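Local coordinates for protein ACDH-11, isoform b (Caenorhabditis elegans, PDB 4Y9L) that belongs to the acyl-CoA dehydrogenase family of flavoproteins, is modelled with bound FAD in a four-chain assembly, and carries an additional C-terminal helical region, at residues M311-R316 with M394-T399; N480-D485 with S545-A550; G163-A168 with E296-Q301; Q515-I520 with F575-V580. All coordinates share one frame; numbering follows the deposited sequence.

Contact 1 of 4, residues M311-R316 with M394-T399; sequences MLNITR and MLRLIT
Asn-313 and Thr-399 meet where the CA atoms of the two segments come nearest, 5.6 Å apart, and Thr-399 OG1 donates a hydrogen bond to Asn-313 OD1 at 2.7 Å. The donor approaches slightly tilted from the carbonyl plane of the amide, and the two side chains cross at about a right angle. Thr-399 OG1 sits between its own backbone N and carbonyl carbon (chi1 64°), which turns the hydroxyl to the amide and leaves CG2 leaning on the same oxygen. The other amide branch, Asn-313 ND2, rests against the Leu-395 side chain, 3.7 Å from CD2.

One turn on, Arg-316 extends from CG to NE and brings its NH1 within 3.4 Å of Arg-396 NH1. These are two donors, not a bond; Asp-455 on helix 449-462 forms salt bridges with both guanidinium groups and should offset their like charge. Leu-312 CB lies above one face of the Arg-316 guanidinium, offset toward its rim, while Arg-396 NH1 and Thr-399 OG1 lie at its edge. Ile-314 and Leu-395 both pack on helix 352-384. The short helical segments run at 38° to each other, a polar, buried crossing within the mainly helical C-terminal domain of the acyl-CoA dehydrogenase fold.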
loop_
_atom_site.group_PDB
_atom_site.type_symbol
_atom_site.label_atom_id
_atom_site.label_comp_id
_atom_site.label_asym_id
_atom_site.label_seq_id
_atom_site.Cartn_x
_atom_site.Cartn_y
_atom_site.Cartn_z
ATOM N N MET B 311 -27.970 -2.497 -29.170
ATOM C CA MET B 311 -27.318 -1.497 -28.325
ATOM C C MET B 311 -25.995 -0.927 -28.862
ATOM O O MET B 311 -25.367 0.009 -28.256
ATOM C CB MET B 311 -27.106 -2.170 -27.011
ATOM C CG MET B 311 -25.743 -2.668 -26.720
ATOM S SD MET B 311 -25.836 -3.500 -25.129
ATOM C CE MET B 311 -25.074 -2.403 -23.908
ATOM N N LEU B 312 -25.527 -1.492 -29.980
ATOM C CA LEU B 312 -24.234 -1.108 -30.507
ATOM C C LEU B 312 -24.162 0.367 -30.665
ATOM O O LEU B 312 -23.344 1.032 -30.065
ATOM C CB LEU B 312 -23.983 -1.791 -31.868
ATOM C CG LEU B 312 -23.679 -3.284 -31.622
ATOM C CD1 LEU B 312 -23.508 -4.021 -32.957
ATOM C CD2 LEU B 312 -22.470 -3.453 -30.663
ATOM N N ASN B 313 -25.060 0.900 -31.459
ATOM C CA ASN B 313 -25.026 2.310 -31.725
ATOM C C ASN B 313 -24.709 3.081 -30.431
ATOM O O ASN B 313 -23.805 3.941 -30.445
ATOM C CB ASN B 313 -26.336 2.784 -32.356
ATOM C CG ASN B 313 -26.561 2.211 -33.741
ATOM O OD1 ASN B 313 -25.605 1.922 -34.472
ATOM N ND2 ASN B 313 -27.818 2.030 -34.103
ATOM N N ILE B 314 -25.393 2.680 -29.332
ATOM C CA ILE B 314 -25.351 3.339 -28.028
ATOM C C ILE B 314 -24.012 3.392 -27.382
ATOM O O ILE B 314 -23.532 4.438 -27.053
ATOM C CB ILE B 314 -26.261 2.603 -26.957
ATOM C CG1 ILE B 314 -27.666 2.757 -27.307
ATOM C CG2 ILE B 314 -26.102 3.204 -25.563
ATOM C CD1 ILE B 314 -27.889 4.145 -27.817
ATOM N N THR B 315 -23.510 2.219 -27.093
ATOM C CA THR B 315 -22.290 2.027 -26.383
ATOM C C THR B 315 -21.122 2.718 -27.074
ATOM O O THR B 315 -20.187 3.225 -26.444
ATOM C CB THR B 315 -21.941 0.540 -26.436
ATOM O OG1 THR B 315 -23.145 -0.240 -26.627
ATOM C CG2 THR B 315 -21.265 0.130 -25.166
ATOM N N ARG B 316 -21.163 2.609 -28.386
ATOM C CA ARG B 316 -20.125 3.106 -29.229
ATOM C C ARG B 316 -20.151 4.601 -29.256
ATOM O O ARG B 316 -19.106 5.243 -29.341
ATOM C CB ARG B 316 -20.381 2.669 -30.639
ATOM C CG ARG B 316 -19.973 1.262 -30.875
ATOM C CD ARG B 316 -20.460 0.923 -32.264
ATOM N NE ARG B 316 -20.039 -0.418 -32.509
ATOM C CZ ARG B 316 -20.436 -1.196 -33.513
ATOM N NH1 ARG B 316 -21.296 -0.776 -34.427
ATOM N NH2 ARG B 316 -19.933 -2.423 -33.570
ATOM N N MET B 394 -27.025 5.807 -42.792
ATOM C CA MET B 394 -26.010 6.619 -42.067
ATOM C C MET B 394 -25.859 6.344 -40.580
ATOM O O MET B 394 -24.774 6.454 -40.042
ATOM C CB MET B 394 -26.200 8.139 -42.281
ATOM C CG MET B 394 -25.778 8.650 -43.673
ATOM S SD MET B 394 -24.265 7.986 -44.428
ATOM C CE MET B 394 -24.752 6.413 -45.098
ATOM N N LEU B 395 -26.930 6.013 -39.903
ATOM C CA LEU B 395 -26.806 5.666 -38.516
ATOM C C LEU B 395 -25.963 4.403 -38.353
ATOM O O LEU B 395 -25.114 4.322 -37.462
ATOM C CB LEU B 395 -28.172 5.492 -37.899
ATOM C CG LEU B 395 -28.095 4.985 -36.469
ATOM C CD1 LEU B 395 -27.424 5.969 -35.557
ATOM C CD2 LEU B 395 -29.496 4.699 -35.980
ATOM N N ARG B 396 -26.197 3.429 -39.208
ATOM C CA ARG B 396 -25.491 2.161 -39.154
ATOM C C ARG B 396 -24.026 2.301 -39.533
ATOM O O ARG B 396 -23.151 1.654 -38.961
ATOM C CB ARG B 396 -26.190 1.149 -40.087
ATOM C CG ARG B 396 -25.719 -0.313 -39.962
ATOM C CD ARG B 396 -25.860 -0.922 -38.548
ATOM N NE ARG B 396 -24.862 -1.982 -38.213
ATOM C CZ ARG B 396 -23.659 -1.791 -37.619
ATOM N NH1 ARG B 396 -23.208 -0.565 -37.265
ATOM N NH2 ARG B 396 -22.882 -2.854 -37.369
ATOM N N LEU B 397 -23.751 3.159 -40.488
ATOM C CA LEU B 397 -22.385 3.403 -40.891
ATOM C C LEU B 397 -21.615 4.224 -39.851
ATOM O O LEU B 397 -20.499 3.853 -39.456
ATOM C CB LEU B 397 -22.398 4.193 -42.180
ATOM C CG LEU B 397 -21.037 4.443 -42.841
ATOM C CD1 LEU B 397 -20.269 3.131 -43.049
ATOM C CD2 LEU B 397 -21.112 5.273 -44.110
ATOM N N ILE B 398 -22.230 5.301 -39.370
ATOM C CA ILE B 398 -21.492 6.308 -38.630
ATOM C C ILE B 398 -21.011 5.794 -37.275
ATOM O O ILE B 398 -19.959 6.183 -36.811
ATOM C CB ILE B 398 -22.312 7.592 -38.489
ATOM C CG1 ILE B 398 -21.448 8.776 -38.157
ATOM C CG2 ILE B 398 -23.385 7.452 -37.414
ATOM C CD1 ILE B 398 -22.248 10.044 -38.017
ATOM N N THR B 399 -21.735 4.875 -36.657
ATOM C CA THR B 399 -21.399 4.552 -35.327
ATOM C C THR B 399 -20.081 3.813 -35.220
ATOM O O THR B 399 -19.217 4.214 -34.425
ATOM C CB THR B 399 -22.569 3.982 -34.489
ATOM O OG1 THR B 399 -23.045 2.749 -34.958
ATOM C CG2 THR B 399 -23.750 4.925 -34.521
#

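Contact 2 of 4, residues N480-D485 with S545-A550; sequences NTKTED and SDSSVA
Neither segment is regular where Lys-482 and Ser-545 bring their CA atoms to 5.4 Å: residues 480-485 make an inverse gamma turn centred on Lys-482 that runs into a type I beta turn from Lys-482 to Asp-485, while residues 545-550 leave the end of helix 524-545. The contact thus joins two interhelical loops at one end of the C-terminal helical region, the first leading from helix 466-478 to helix 486-512 and the second leading on to helix 552-563.

Ser-545 carries most of it. Its OG lies anti to the carbonyl carbon and beside the backbone N (chi1 -56°), from where it accepts a weak hydrogen bond from Lys-482 N at 3.3 Å and donates to Ile-541 O in the preceding turn. The hydroxyl therefore ties the outgoing end of its helix to the neighbouring loop. Ser-545 CB also presses on the carbonyl of Asn-480, 3.3 Å from its O.

On the second loop Asp-546 OD1 gathers Ser-548 N, closing an Asx turn, and Ser-548 OG, both from the same face of the carboxylate. At the end of the first loop, Asp-485 caps the start of helix 486-512 through Leu-488 N. The lysine chain, extended beyond CG, runs out alongside the second loop, and Lys-482 NZ ends 3.8 Å from Ser-547 CB.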
loop_
_atom_site.group_PDB
_atom_site.type_symbol
_atom_site.label_atom_id
_atom_site.label_comp_id
_atom_site.label_asym_id
_atom_site.label_seq_id
_atom_site.Cartn_x
_atom_site.Cartn_y
_atom_site.Cartn_z
ATOM N N ASN B 480 -25.039 23.495 -49.374
ATOM C CA ASN B 480 -25.128 24.897 -48.940
ATOM C C ASN B 480 -23.759 25.426 -48.512
ATOM O O ASN B 480 -23.650 26.213 -47.585
ATOM C CB ASN B 480 -26.168 25.049 -47.836
ATOM C CG ASN B 480 -25.868 24.157 -46.650
ATOM O OD1 ASN B 480 -24.739 24.147 -46.149
ATOM N ND2 ASN B 480 -26.871 23.389 -46.197
ATOM N N THR B 481 -22.720 24.955 -49.202
ATOM C CA THR B 481 -21.370 25.510 -49.114
ATOM C C THR B 481 -21.408 26.987 -49.477
ATOM O O THR B 481 -21.933 27.347 -50.520
ATOM C CB THR B 481 -20.437 24.817 -50.132
ATOM O OG1 THR B 481 -20.543 23.402 -49.982
ATOM C CG2 THR B 481 -18.970 25.222 -49.952
ATOM N N LYS B 482 -20.842 27.839 -48.632
ATOM C CA LYS B 482 -20.651 29.232 -49.000
ATOM C C LYS B 482 -19.483 29.350 -50.001
ATOM O O LYS B 482 -18.419 29.873 -49.674
ATOM C CB LYS B 482 -20.414 30.076 -47.744
ATOM C CG LYS B 482 -20.874 31.508 -47.884
ATOM C CD LYS B 482 -20.611 32.298 -46.611
ATOM C CE LYS B 482 -21.184 33.713 -46.717
ATOM N NZ LYS B 482 -21.383 34.361 -45.381
ATOM N N THR B 483 -19.693 28.875 -51.230
ATOM C CA THR B 483 -18.661 28.878 -52.274
ATOM C C THR B 483 -18.016 30.253 -52.564
ATOM O O THR B 483 -16.901 30.316 -53.100
ATOM C CB THR B 483 -19.220 28.346 -53.614
ATOM O OG1 THR B 483 -20.436 29.053 -53.963
ATOM C CG2 THR B 483 -19.461 26.833 -53.533
ATOM N N GLU B 484 -18.729 31.332 -52.229
ATOM C CA GLU B 484 -18.234 32.699 -52.406
ATOM C C GLU B 484 -16.982 32.933 -51.561
ATOM O O GLU B 484 -16.156 33.726 -51.928
ATOM C CB GLU B 484 -19.325 33.736 -52.078
ATOM C CG GLU B 484 -20.645 33.524 -52.838
ATOM C CD GLU B 484 -21.738 32.743 -52.061
ATOM O OE1 GLU B 484 -21.468 32.127 -50.991
ATOM O OE2 GLU B 484 -22.908 32.766 -52.550
ATOM N N ASP B 485 -16.844 32.232 -50.440
ATOM C CA ASP B 485 -15.577 32.220 -49.695
ATOM C C ASP B 485 -14.586 31.217 -50.325
ATOM O O ASP B 485 -14.847 30.036 -50.450
ATOM C CB ASP B 485 -15.810 31.943 -48.208
ATOM C CG ASP B 485 -14.517 31.769 -47.434
ATOM O OD1 ASP B 485 -13.645 30.985 -47.872
ATOM O OD2 ASP B 485 -14.363 32.400 -46.376
ATOM N N SER B 545 -20.704 27.264 -42.832
ATOM C CA SER B 545 -21.526 27.995 -43.786
ATOM C C SER B 545 -22.747 28.619 -43.154
ATOM O O SER B 545 -23.427 29.379 -43.785
ATOM C CB SER B 545 -21.939 27.091 -44.957
ATOM O OG SER B 545 -20.771 26.541 -45.580
ATOM N N ASP B 546 -23.026 28.321 -41.905
ATOM C CA ASP B 546 -24.157 28.911 -41.283
ATOM C C ASP B 546 -23.666 30.161 -40.669
ATOM O O ASP B 546 -23.091 30.149 -39.588
ATOM C CB ASP B 546 -24.726 28.015 -40.216
ATOM C CG ASP B 546 -25.961 28.604 -39.568
ATOM O OD1 ASP B 546 -26.237 29.833 -39.680
ATOM O OD2 ASP B 546 -26.675 27.817 -38.954
ATOM N N SER B 547 -23.910 31.263 -41.341
ATOM C CA SER B 547 -23.281 32.502 -40.947
ATOM C C SER B 547 -24.121 33.132 -39.862
ATOM O O SER B 547 -23.762 34.172 -39.331
ATOM C CB SER B 547 -23.111 33.420 -42.156
ATOM O OG SER B 547 -24.361 33.615 -42.786
ATOM N N SER B 548 -25.239 32.501 -39.517
ATOM C CA SER B 548 -25.971 32.929 -38.342
ATOM C C SER B 548 -25.175 32.528 -37.106
ATOM O O SER B 548 -25.326 33.131 -36.059
ATOM C CB SER B 548 -27.378 32.316 -38.293
ATOM O OG SER B 548 -27.392 31.070 -37.597
ATOM N N VAL B 549 -24.334 31.499 -37.231
ATOM C CA VAL B 549 -23.493 31.050 -36.121
ATOM C C VAL B 549 -21.959 31.023 -36.407
ATOM O O VAL B 549 -21.158 31.273 -35.521
ATOM C CB VAL B 549 -23.934 29.636 -35.658
ATOM C CG1 VAL B 549 -23.326 29.318 -34.319
ATOM C CG2 VAL B 549 -25.456 29.520 -35.562
ATOM N N ALA B 550 -21.559 30.701 -37.625
ATOM C CA ALA B 550 -20.151 30.529 -37.931
ATOM C C ALA B 550 -19.340 31.774 -37.603
ATOM O O ALA B 550 -19.778 32.865 -37.824
ATOM C CB ALA B 550 -19.978 30.147 -39.404
#

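Contact 3 of 4, residues G163-A168 with E296-Q301; sequences GKHKLA and ERIGDQ
The contact between His-165 and Ile-298 is a CH-pi interaction: Ile-298 CG2 lies over one face of the imidazole, 4.2 Å from the ring centroid and 28° off the ring normal, with the two side chains crossing at about a right angle. Ile-298 CG2 is anti to its own carbonyl carbon, and it is this branch that meets the ring, closest at His-165 NE2.

Van der Waals packing adds the rest. Glu-296 contributes its methylenes: CB lies at the edge of the imidazole, 3.9 Å from His-165 NE2, and CG lies 4.0 Å from Leu-167 CD2. Its chain bends at chi2 and its carboxylate is engaged by Thr-214 OG1. Leu-167 also leans on Leu-256 and Lys-258 of strand 252-258.

The polar bonds lie within each segment or go to residues outside the two. His-165 is the N-cap of helix 166-175, its ND1 accepting from Ala-168 N at 3.1 Å, with the donor 5° out of the ring plane. This bond helps fix the rotation of the ring and its presentation to strand 285-298. Arg-297, pointing the other way, binds Gly-299 O through NH1 and makes a salt bridge to Asp-213.

No hydrogen bond joins the helix start to the end of the strand: imidazole face and edge, leucine methyl and glutamate methylenes make a largely apolar seam, while the polar ends are served within each element or by its neighbours.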
loop_
_atom_site.group_PDB
_atom_site.type_symbol
_atom_site.label_atom_id
_atom_site.label_comp_id
_atom_site.label_asym_id
_atom_site.label_seq_id
_atom_site.Cartn_x
_atom_site.Cartn_y
_atom_site.Cartn_z
ATOM N N GLY B 163 -43.070 -3.675 -20.076
ATOM C CA GLY B 163 -44.489 -3.767 -19.885
ATOM C C GLY B 163 -44.854 -5.216 -19.817
ATOM O O GLY B 163 -45.834 -5.568 -19.234
ATOM N N LYS B 164 -44.040 -6.071 -20.392
ATOM C CA LYS B 164 -44.473 -7.425 -20.619
ATOM C C LYS B 164 -43.718 -8.440 -19.772
ATOM O O LYS B 164 -44.300 -9.421 -19.337
ATOM C CB LYS B 164 -44.356 -7.711 -22.111
ATOM C CG LYS B 164 -44.148 -9.158 -22.473
ATOM C CD LYS B 164 -43.432 -9.266 -23.795
ATOM C CE LYS B 164 -44.283 -8.776 -24.952
ATOM N NZ LYS B 164 -43.390 -8.540 -26.133
ATOM N N HIS B 165 -42.437 -8.206 -19.537
ATOM C CA HIS B 165 -41.561 -9.166 -18.855
ATOM C C HIS B 165 -41.128 -8.556 -17.549
ATOM O O HIS B 165 -40.762 -7.388 -17.500
ATOM C CB HIS B 165 -40.362 -9.442 -19.743
ATOM C CG HIS B 165 -39.301 -10.304 -19.126
ATOM N ND1 HIS B 165 -38.395 -9.829 -18.191
ATOM C CD2 HIS B 165 -38.929 -11.584 -19.389
ATOM C CE1 HIS B 165 -37.535 -10.781 -17.880
ATOM N NE2 HIS B 165 -37.840 -11.859 -18.591
ATOM N N LYS B 166 -41.148 -9.364 -16.502
ATOM C CA LYS B 166 -41.215 -8.847 -15.155
ATOM C C LYS B 166 -39.952 -8.090 -14.819
ATOM O O LYS B 166 -39.984 -6.896 -14.568
ATOM C CB LYS B 166 -41.416 -9.998 -14.168
ATOM C CG LYS B 166 -41.946 -9.578 -12.811
ATOM C CD LYS B 166 -43.473 -9.602 -12.813
ATOM C CE LYS B 166 -44.116 -9.262 -11.468
ATOM N NZ LYS B 166 -43.124 -9.280 -10.343
ATOM N N LEU B 167 -38.843 -8.803 -14.841
ATOM C CA LEU B 167 -37.576 -8.245 -14.441
ATOM C C LEU B 167 -37.104 -7.157 -15.394
ATOM O O LEU B 167 -36.542 -6.187 -14.971
ATOM C CB LEU B 167 -36.527 -9.351 -14.324
ATOM C CG LEU B 167 -35.083 -8.934 -14.049
ATOM C CD1 LEU B 167 -34.907 -8.131 -12.763
ATOM C CD2 LEU B 167 -34.205 -10.185 -14.034
ATOM N N ALA B 168 -37.409 -7.277 -16.670
ATOM C CA ALA B 168 -36.962 -6.273 -17.632
ATOM C C ALA B 168 -37.725 -4.957 -17.453
ATOM O O ALA B 168 -37.159 -3.895 -17.624
ATOM C CB ALA B 168 -37.087 -6.786 -19.066
ATOM N N GLU B 296 -32.663 -14.787 -16.628
ATOM C CA GLU B 296 -33.881 -14.897 -17.415
ATOM C C GLU B 296 -33.530 -14.689 -18.871
ATOM O O GLU B 296 -32.836 -13.713 -19.205
ATOM C CB GLU B 296 -34.902 -13.860 -16.965
ATOM C CG GLU B 296 -35.131 -13.779 -15.459
ATOM C CD GLU B 296 -35.542 -15.117 -14.837
ATOM O OE1 GLU B 296 -36.218 -15.973 -15.481
ATOM O OE2 GLU B 296 -35.153 -15.322 -13.671
ATOM N N ARG B 297 -33.940 -15.647 -19.714
ATOM C CA ARG B 297 -33.758 -15.542 -21.155
ATOM C C ARG B 297 -34.671 -14.477 -21.702
ATOM O O ARG B 297 -35.836 -14.446 -21.391
ATOM C CB ARG B 297 -34.063 -16.840 -21.916
ATOM C CG ARG B 297 -33.518 -16.766 -23.357
ATOM C CD ARG B 297 -34.142 -17.715 -24.375
ATOM N NE ARG B 297 -35.408 -18.273 -23.924
ATOM C CZ ARG B 297 -36.613 -17.893 -24.322
ATOM N NH1 ARG B 297 -36.783 -16.936 -25.227
ATOM N NH2 ARG B 297 -37.661 -18.491 -23.797
ATOM N N ILE B 298 -34.118 -13.637 -22.554
ATOM C CA ILE B 298 -34.841 -12.561 -23.179
ATOM C C ILE B 298 -34.406 -12.555 -24.635
ATOM O O ILE B 298 -33.280 -12.936 -24.962
ATOM C CB ILE B 298 -34.480 -11.233 -22.509
ATOM C CG1 ILE B 298 -32.974 -10.992 -22.590
ATOM C CG2 ILE B 298 -34.965 -11.248 -21.053
ATOM C CD1 ILE B 298 -32.544 -9.588 -22.241
ATOM N N GLY B 299 -35.305 -12.168 -25.520
ATOM C CA GLY B 299 -35.082 -12.392 -26.934
ATOM C C GLY B 299 -35.157 -13.878 -27.240
ATOM O O GLY B 299 -35.350 -14.712 -26.350
ATOM N N ASP B 300 -34.978 -14.206 -28.506
ATOM C CA ASP B 300 -35.220 -15.570 -28.975
ATOM C C ASP B 300 -33.984 -16.443 -28.778
ATOM O O ASP B 300 -32.862 -15.953 -28.825
ATOM C CB ASP B 300 -35.578 -15.550 -30.455
ATOM C CG ASP B 300 -36.961 -15.005 -30.725
ATOM O OD1 ASP B 300 -37.866 -15.174 -29.884
ATOM O OD2 ASP B 300 -37.147 -14.423 -31.816
ATOM N N GLN B 301 -34.205 -17.739 -28.587
ATOM C CA GLN B 301 -33.116 -18.666 -28.347
ATOM C C GLN B 301 -32.251 -18.678 -29.579
ATOM O O GLN B 301 -32.781 -18.692 -30.676
ATOM C CB GLN B 301 -33.645 -20.067 -28.042
ATOM C CG GLN B 301 -32.559 -21.132 -27.946
ATOM C CD GLN B 301 -33.092 -22.456 -27.433
ATOM O OE1 GLN B 301 -34.265 -22.580 -27.056
ATOM N NE2 GLN B 301 -32.231 -23.459 -27.431
#

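Contact 4 of 4, residues Q515-I520 with F575-V580; sequences QGETRI and FASERV
The Phe-575 ring receives Ile-520 at its edge, where CE2 lies 3.9 Å from Ile-520 CG1; the two side chains run side by side and point the same way. Trp-572 also meets this ring, their planes about 30° apart, and Ala-509 of helix 486-512 and Val-523 pack on Phe-575 as well. The carboxylate planes of Glu-517 and Glu-578 are 51° apart, with Glu-517 OE1 3.8 Å from Glu-578 OE2, a pairing of like charges that would be expected to raise their proton affinity somewhat.

Between these ends the backbones join. Arg-519 N donates to Phe-575 O at 2.7 Å, in the carbonyl plane, and Ser-577 N donates to Glu-517 O at 3.0 Å from well above its carbonyl plane. CA-H...O contacts from Thr-518 to Phe-575 O and from Ala-576 to Glu-517 O flank them. Glu-517 bends at chi2 (-86°), which brings its OE1 to a weak bond from Ser-577 OG. Beside this serine, Arg-519 CD lies against Ser-577 CB, and both Arg-519 and Val-580 pack on Pro-352 of the second subunit. The pattern is a single beta bridge, Thr-518 with Ala-576, between two loop segments next to a subunit interface.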
loop_
_atom_site.group_PDB
_atom_site.type_symbol
_atom_site.label_atom_id
_atom_site.label_comp_id
_atom_site.label_asym_id
_atom_site.label_seq_id
_atom_site.Cartn_x
_atom_site.Cartn_y
_atom_site.Cartn_z
ATOM N N GLN B 515 -11.716 -12.801 -58.876
ATOM C CA GLN B 515 -10.413 -13.170 -59.411
ATOM C C GLN B 515 -9.393 -13.566 -58.315
ATOM O O GLN B 515 -8.314 -14.015 -58.653
ATOM C CB GLN B 515 -9.863 -12.034 -60.307
ATOM C CG GLN B 515 -10.949 -11.268 -61.082
ATOM C CD GLN B 515 -10.466 -10.619 -62.371
ATOM O OE1 GLN B 515 -11.115 -10.726 -63.421
ATOM N NE2 GLN B 515 -9.335 -9.953 -62.306
ATOM N N GLY B 516 -9.732 -13.430 -57.028
ATOM C CA GLY B 516 -8.872 -13.925 -55.936
ATOM C C GLY B 516 -7.750 -12.970 -55.486
ATOM O O GLY B 516 -7.259 -13.061 -54.360
ATOM N N GLU B 517 -7.352 -12.023 -56.322
ATOM C CA GLU B 517 -6.105 -11.314 -56.068
ATOM C C GLU B 517 -6.273 -9.943 -55.305
ATOM O O GLU B 517 -5.504 -9.005 -55.520
ATOM C CB GLU B 517 -5.356 -11.140 -57.409
ATOM C CG GLU B 517 -5.226 -12.404 -58.271
ATOM C CD GLU B 517 -4.039 -13.294 -57.934
ATOM O OE1 GLU B 517 -3.107 -12.837 -57.235
ATOM O OE2 GLU B 517 -4.022 -14.458 -58.411
ATOM N N THR B 518 -7.243 -9.867 -54.395
ATOM C CA THR B 518 -7.738 -8.604 -53.882
ATOM C C THR B 518 -8.233 -8.830 -52.460
ATOM O O THR B 518 -8.976 -9.761 -52.204
ATOM C CB THR B 518 -8.875 -8.070 -54.774
ATOM O OG1 THR B 518 -8.327 -7.328 -55.863
ATOM C CG2 THR B 518 -9.769 -7.149 -54.033
ATOM N N ARG B 519 -7.814 -7.989 -51.513
ATOM C CA ARG B 519 -8.129 -8.247 -50.123
ATOM C C ARG B 519 -8.460 -6.952 -49.442
ATOM O O ARG B 519 -7.602 -6.238 -48.841
ATOM C CB ARG B 519 -7.050 -9.104 -49.474
ATOM C CG ARG B 519 -7.113 -10.483 -50.099
ATOM C CD ARG B 519 -6.087 -11.439 -49.592
ATOM N NE ARG B 519 -6.517 -12.056 -48.342
ATOM C CZ ARG B 519 -5.905 -13.107 -47.791
ATOM N NH1 ARG B 519 -4.830 -13.649 -48.372
ATOM N NH2 ARG B 519 -6.361 -13.609 -46.643
ATOM N N ILE B 520 -9.745 -6.638 -49.609
ATOM C CA ILE B 520 -10.321 -5.413 -49.110
ATOM C C ILE B 520 -10.196 -5.309 -47.604
ATOM O O ILE B 520 -10.084 -4.208 -47.063
ATOM C CB ILE B 520 -11.780 -5.269 -49.545
ATOM C CG1 ILE B 520 -12.220 -3.821 -49.363
ATOM C CG2 ILE B 520 -12.687 -6.236 -48.772
ATOM C CD1 ILE B 520 -13.680 -3.599 -49.692
ATOM N N PHE B 575 -4.607 -2.968 -52.166
ATOM C CA PHE B 575 -5.651 -3.999 -52.219
ATOM C C PHE B 575 -5.174 -5.345 -52.725
ATOM O O PHE B 575 -5.813 -6.379 -52.487
ATOM C CB PHE B 575 -6.712 -3.580 -53.187
ATOM C CG PHE B 575 -7.607 -2.547 -52.659
ATOM C CD1 PHE B 575 -7.298 -1.216 -52.817
ATOM C CD2 PHE B 575 -8.807 -2.908 -52.077
ATOM C CE1 PHE B 575 -8.161 -0.236 -52.372
ATOM C CE2 PHE B 575 -9.679 -1.929 -51.624
ATOM C CZ PHE B 575 -9.355 -0.585 -51.766
ATOM N N ALA B 576 -4.090 -5.304 -53.482
ATOM C CA ALA B 576 -3.535 -6.475 -54.106
ATOM C C ALA B 576 -3.233 -7.569 -53.075
ATOM O O ALA B 576 -2.841 -7.282 -52.004
ATOM C CB ALA B 576 -2.287 -6.072 -54.843
ATOM N N SER B 577 -3.417 -8.833 -53.411
ATOM C CA SER B 577 -3.156 -9.906 -52.468
ATOM C C SER B 577 -1.672 -10.154 -52.298
ATOM O O SER B 577 -1.247 -10.631 -51.251
ATOM C CB SER B 577 -3.789 -11.192 -52.988
ATOM O OG SER B 577 -3.056 -11.551 -54.143
ATOM N N GLU B 578 -0.890 -9.874 -53.335
ATOM C CA GLU B 578 0.571 -9.976 -53.247
ATOM C C GLU B 578 1.076 -9.104 -52.087
ATOM O O GLU B 578 1.968 -9.496 -51.340
ATOM C CB GLU B 578 1.281 -9.488 -54.537
ATOM C CG GLU B 578 0.850 -10.075 -55.898
ATOM C CD GLU B 578 0.857 -11.602 -55.975
ATOM O OE1 GLU B 578 1.075 -12.255 -54.923
ATOM O OE2 GLU B 578 0.635 -12.156 -57.093
ATOM N N ARG B 579 0.484 -7.921 -51.951
ATOM C CA ARG B 579 0.815 -7.007 -50.899
ATOM C C ARG B 579 0.849 -7.692 -49.557
ATOM O O ARG B 579 1.695 -7.382 -48.734
ATOM C CB ARG B 579 -0.163 -5.859 -50.917
ATOM C CG ARG B 579 -0.030 -4.903 -49.750
ATOM C CD ARG B 579 0.906 -3.782 -50.063
ATOM N NE ARG B 579 0.830 -2.762 -49.034
ATOM C CZ ARG B 579 1.514 -1.624 -49.105
ATOM N NH1 ARG B 579 2.257 -1.372 -50.155
ATOM N NH2 ARG B 579 1.427 -0.742 -48.133
ATOM N N VAL B 580 -0.057 -8.637 -49.328
ATOM C CA VAL B 580 -0.125 -9.357 -48.036
ATOM C C VAL B 580 1.066 -10.230 -47.763
ATOM O O VAL B 580 1.457 -10.403 -46.632
ATOM C CB VAL B 580 -1.389 -10.216 -47.938
ATOM C CG1 VAL B 580 -1.316 -11.209 -46.777
ATOM C CG2 VAL B 580 -2.602 -9.308 -47.811
#

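Contact 1 is the buried one, between two helices of the acyl-CoA dehydrogenase C-terminal domain; the other three lie at the surface. Contacts 2 and 4 belong to the same helical region at the C-terminal end. Their first segments lie at either end of helix 486-512 and helix 524-545 runs between the loops, which places the contacts 43 Å apart, centre to centre. Their chemistry differs: contact 2 has one weak hydrogen bond across it, contact 4 a backbone bridge. Contact 3 instead sets a helix start against the beta sheet and has no hydrogen bond across it. Contact 1 relies on a side-chain bond and a shared acidic partner. None of the four touches another.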